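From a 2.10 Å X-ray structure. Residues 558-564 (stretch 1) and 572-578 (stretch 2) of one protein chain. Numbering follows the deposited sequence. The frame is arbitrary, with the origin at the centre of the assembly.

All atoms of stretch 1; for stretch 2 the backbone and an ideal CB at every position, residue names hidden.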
# COMPACT_ATOMS: atom_id res chain seq x y z
N VAL A 558 -15.69 26.94 -4.24
CA VAL A 558 -16.75 25.96 -4.14
C VAL A 558 -16.26 24.68 -3.47
O VAL A 558 -16.97 24.08 -2.64
CB VAL A 558 -17.33 25.63 -5.53
CG1 VAL A 558 -18.38 24.55 -5.42
CG2 VAL A 558 -17.92 26.89 -6.15
N VAL A 559 -15.06 24.25 -3.82
CA VAL A 559 -14.48 23.05 -3.24
C VAL A 559 -14.28 23.20 -1.73
O VAL A 559 -14.66 22.32 -0.96
CB VAL A 559 -13.13 22.71 -3.90
CG1 VAL A 559 -12.39 21.66 -3.08
CG2 VAL A 559 -13.37 22.19 -5.31
N ASP A 560 -13.70 24.32 -1.30
CA ASP A 560 -13.47 24.52 0.13
C ASP A 560 -14.76 24.74 0.92
O ASP A 560 -14.81 24.47 2.12
CB ASP A 560 -12.50 25.68 0.35
CG ASP A 560 -11.08 25.34 -0.09
OD1 ASP A 560 -10.81 24.14 -0.31
OD2 ASP A 560 -10.25 26.27 -0.21
N SER A 561 -15.80 25.23 0.26
CA SER A 561 -17.07 25.48 0.93
C SER A 561 -17.89 24.20 1.05
O SER A 561 -18.78 24.10 1.88
CB SER A 561 -17.90 26.51 0.15
OG SER A 561 -17.21 27.74 0.08
N THR A 562 -17.58 23.20 0.22
CA THR A 562 -18.36 21.98 0.25
C THR A 562 -17.67 20.69 0.69
O THR A 562 -18.29 19.84 1.32
CB THR A 562 -18.99 21.72 -1.15
OG1 THR A 562 -17.95 21.44 -2.09
CG2 THR A 562 -19.75 22.94 -1.62
N ILE A 563 -16.39 20.54 0.37
CA ILE A 563 -15.71 19.31 0.73
C ILE A 563 -14.36 19.45 1.43
O ILE A 563 -13.51 18.56 1.35
CB ILE A 563 -15.54 18.40 -0.51
CG1 ILE A 563 -14.81 19.15 -1.62
CG2 ILE A 563 -16.92 17.94 -1.01
CD1 ILE A 563 -14.54 18.32 -2.86
N LYS A 564 -14.18 20.58 2.11
CA LYS A 564 -12.96 20.80 2.87
C LYS A 564 -13.32 20.62 4.34
O LYS A 564 -14.40 21.02 4.78
CB LYS A 564 -12.42 22.22 2.66
CG LYS A 564 -11.20 22.53 3.52
CD LYS A 564 -10.74 23.97 3.41
CE LYS A 564 -9.53 24.20 4.32
NZ LYS A 564 -9.08 25.61 4.35
N UNK A 572 -7.98 18.70 5.23
CA UNK A 572 -8.00 17.64 4.22
C UNK A 572 -9.30 17.79 3.45
O UNK A 572 -10.18 18.56 3.85
CB UNK A 572 -7.88 16.25 4.85
N UNK A 573 -9.42 17.08 2.34
CA UNK A 573 -10.60 17.16 1.50
C UNK A 573 -11.16 15.79 1.12
O UNK A 573 -10.43 14.80 1.15
CB UNK A 573 -10.27 17.95 0.23
N UNK A 574 -12.45 15.74 0.78
CA UNK A 574 -13.09 14.51 0.30
C UNK A 574 -12.74 14.50 -1.19
O UNK A 574 -12.39 15.54 -1.74
CB UNK A 574 -14.60 14.47 0.56
N UNK A 575 -12.88 13.35 -1.84
CA UNK A 575 -12.59 13.24 -3.27
C UNK A 575 -13.64 14.02 -4.08
O UNK A 575 -13.34 14.54 -5.15
CB UNK A 575 -12.56 11.77 -3.70
N UNK A 576 -14.87 14.07 -3.57
CA UNK A 576 -15.98 14.78 -4.21
C UNK A 576 -17.22 14.63 -3.33
O UNK A 576 -17.26 13.74 -2.48
CB UNK A 576 -16.24 14.25 -5.62
N UNK A 577 -18.21 15.49 -3.52
CA UNK A 577 -19.42 15.41 -2.70
C UNK A 577 -20.16 14.10 -2.92
O UNK A 577 -20.27 13.62 -4.05
CB UNK A 577 -20.35 16.59 -3.01
N UNK A 578 -20.67 13.54 -1.83
CA UNK A 578 -21.44 12.30 -1.84
C UNK A 578 -20.63 11.04 -2.11
O UNK A 578 -21.18 9.99 -2.46
CB UNK A 578 -22.55 12.41 -2.89

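At position 572 the CA-to-CB bond points away from stretch 1, and no atom of stretch 1 lies within 5.5 Å of the ideal CB. The phi/psi pair of -152/169 is extended. Stretch 1 places no demand on the side chain, so many residues would suit. The deposited residue is Ser572. Its OG is hydrogen-bonded elsewhere in the structure.

Position 573 is paired with Lys564 in an antiparallel, non-hydrogen-bonded bridge, with the two CA atoms 4.5 Å apart. The side chains of the pair lie on the same face of the sheet. The ideal CB is 3.5 Å from Ile563 O and 5.4 Å from Val559 CG1. Farther out, the carboxylate of Asp560 offers an acceptor. A long side chain with a donor at its end would suit, whether flat and aromatic or basic. An apolar one could meet Val559 but would leave the acceptor unused. The deposited residue is Trp573, with chi1 in the m well. Its NE1 donates a hydrogen bond to Asp560 OD1 at 2.7 Å, with an angle of 163° at the hydrogen. OD1 sits at the ring edge, near the ring plane, where the N-H points. Lys564 CA lies over one face, 4.0 Å from the centroid of the five-membered ring of Trp573, in a CH-pi contact. Trp573 CD1 packs against Val559 CG1 at 3.7 Å. One side chain thus reaches the helix and also lies against the bridge partner.

At position 574 the backbone is fixed first: its N donates to Ile563 O at 3.1 Å. The same carbonyl receives a CA-H...O contact from position 573, with 3.2 Å between Ile563 O and the CA there. CA-to-CB points sideways, and the ideal CB is 4.2 Å from Ile563 CB. An aliphatic or aromatic side chain could lie along Ile563. The deposited residue is Tyr574. Its CD2 is 3.9 Å from Ile563 CB, an apolar contact, and its OH is hydrogen-bonded elsewhere in the structure.

Position 575 points away, with nothing of stretch 1 within 5.5 Å of the ideal CB. Stretch 1 allows almost any residue. The deposited one is Arg575.

Position 576 also points away. Its CA is 4.1 Å from Ile563 CD1, so the backbone makes the contact and the side chain is little constrained by stretch 1. The deposited residue is Tyr576, with chi1 in the p well.

At position 577 CA-to-CB points sideways. The ideal CB is 4.2 Å from Ile563 CG2 and 5.5 Å from Thr562 OG1. A small apolar or a short polar side chain would suit. The deposited residue is Asn577. Its chi1 of -15° lies between wells, and the amide end comes nearer to stretch 1. ND2 is 3.8 Å from Ile563 CG2 and 3.4 Å from Thr562 OG1. Thr562 OG1 donates a hydrogen bond to Val558 O at 2.9 Å.

Position 578 has a positive phi of 72°, which favours glycine or asparagine but does not require them. No stretch 1 atom is near. The deposited residue is His578, which makes no contact here.

Stretch 2 (572-578) SWYRYNH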
# COMPACT_ATOMS: atom_id res chain seq x y z
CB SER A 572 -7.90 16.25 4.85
OG SER A 572 -7.51 15.31 3.85
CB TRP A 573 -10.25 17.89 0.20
CG TRP A 573 -9.95 19.35 0.36
CD1 TRP A 573 -10.77 20.38 0.01
CD2 TRP A 573 -8.78 19.94 0.94
NE1 TRP A 573 -10.18 21.58 0.34
CE2 TRP A 573 -8.96 21.34 0.92
CE3 TRP A 573 -7.59 19.41 1.49
CZ2 TRP A 573 -8.00 22.23 1.42
CZ3 TRP A 573 -6.64 20.30 1.99
CH2 TRP A 573 -6.86 21.69 1.95
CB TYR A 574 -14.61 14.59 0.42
CG TYR A 574 -15.17 14.62 1.82
CD1 TYR A 574 -15.33 13.45 2.55
CD2 TYR A 574 -15.55 15.83 2.41
CE1 TYR A 574 -15.86 13.48 3.84
CE2 TYR A 574 -16.08 15.87 3.69
CZ TYR A 574 -16.24 14.69 4.40
OH TYR A 574 -16.77 14.71 5.67
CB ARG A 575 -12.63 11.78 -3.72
CG ARG A 575 -11.79 10.84 -2.89
CD ARG A 575 -12.35 9.43 -2.99
NE ARG A 575 -11.84 8.67 -4.11
CZ ARG A 575 -12.44 7.61 -4.64
NH1 ARG A 575 -11.89 6.98 -5.66
NH2 ARG A 575 -13.61 7.21 -4.18
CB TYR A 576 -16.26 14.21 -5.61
CG TYR A 576 -16.53 12.72 -5.64
CD1 TYR A 576 -17.80 12.21 -5.35
CD2 TYR A 576 -15.52 11.81 -5.95
CE1 TYR A 576 -18.05 10.84 -5.35
CE2 TYR A 576 -15.76 10.44 -5.95
CZ TYR A 576 -17.03 9.96 -5.65
OH TYR A 576 -17.26 8.61 -5.65
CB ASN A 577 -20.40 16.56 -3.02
CG ASN A 577 -19.76 17.68 -3.80
OD1 ASN A 577 -19.24 17.47 -4.90
ND2 ASN A 577 -19.79 18.88 -3.24
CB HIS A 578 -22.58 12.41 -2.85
CG HIS A 578 -23.41 13.65 -2.67
ND1 HIS A 578 -24.13 13.89 -1.51
CD2 HIS A 578 -23.61 14.72 -3.47
CE1 HIS A 578 -24.72 15.07 -1.61
NE2 HIS A 578 -24.43 15.59 -2.78
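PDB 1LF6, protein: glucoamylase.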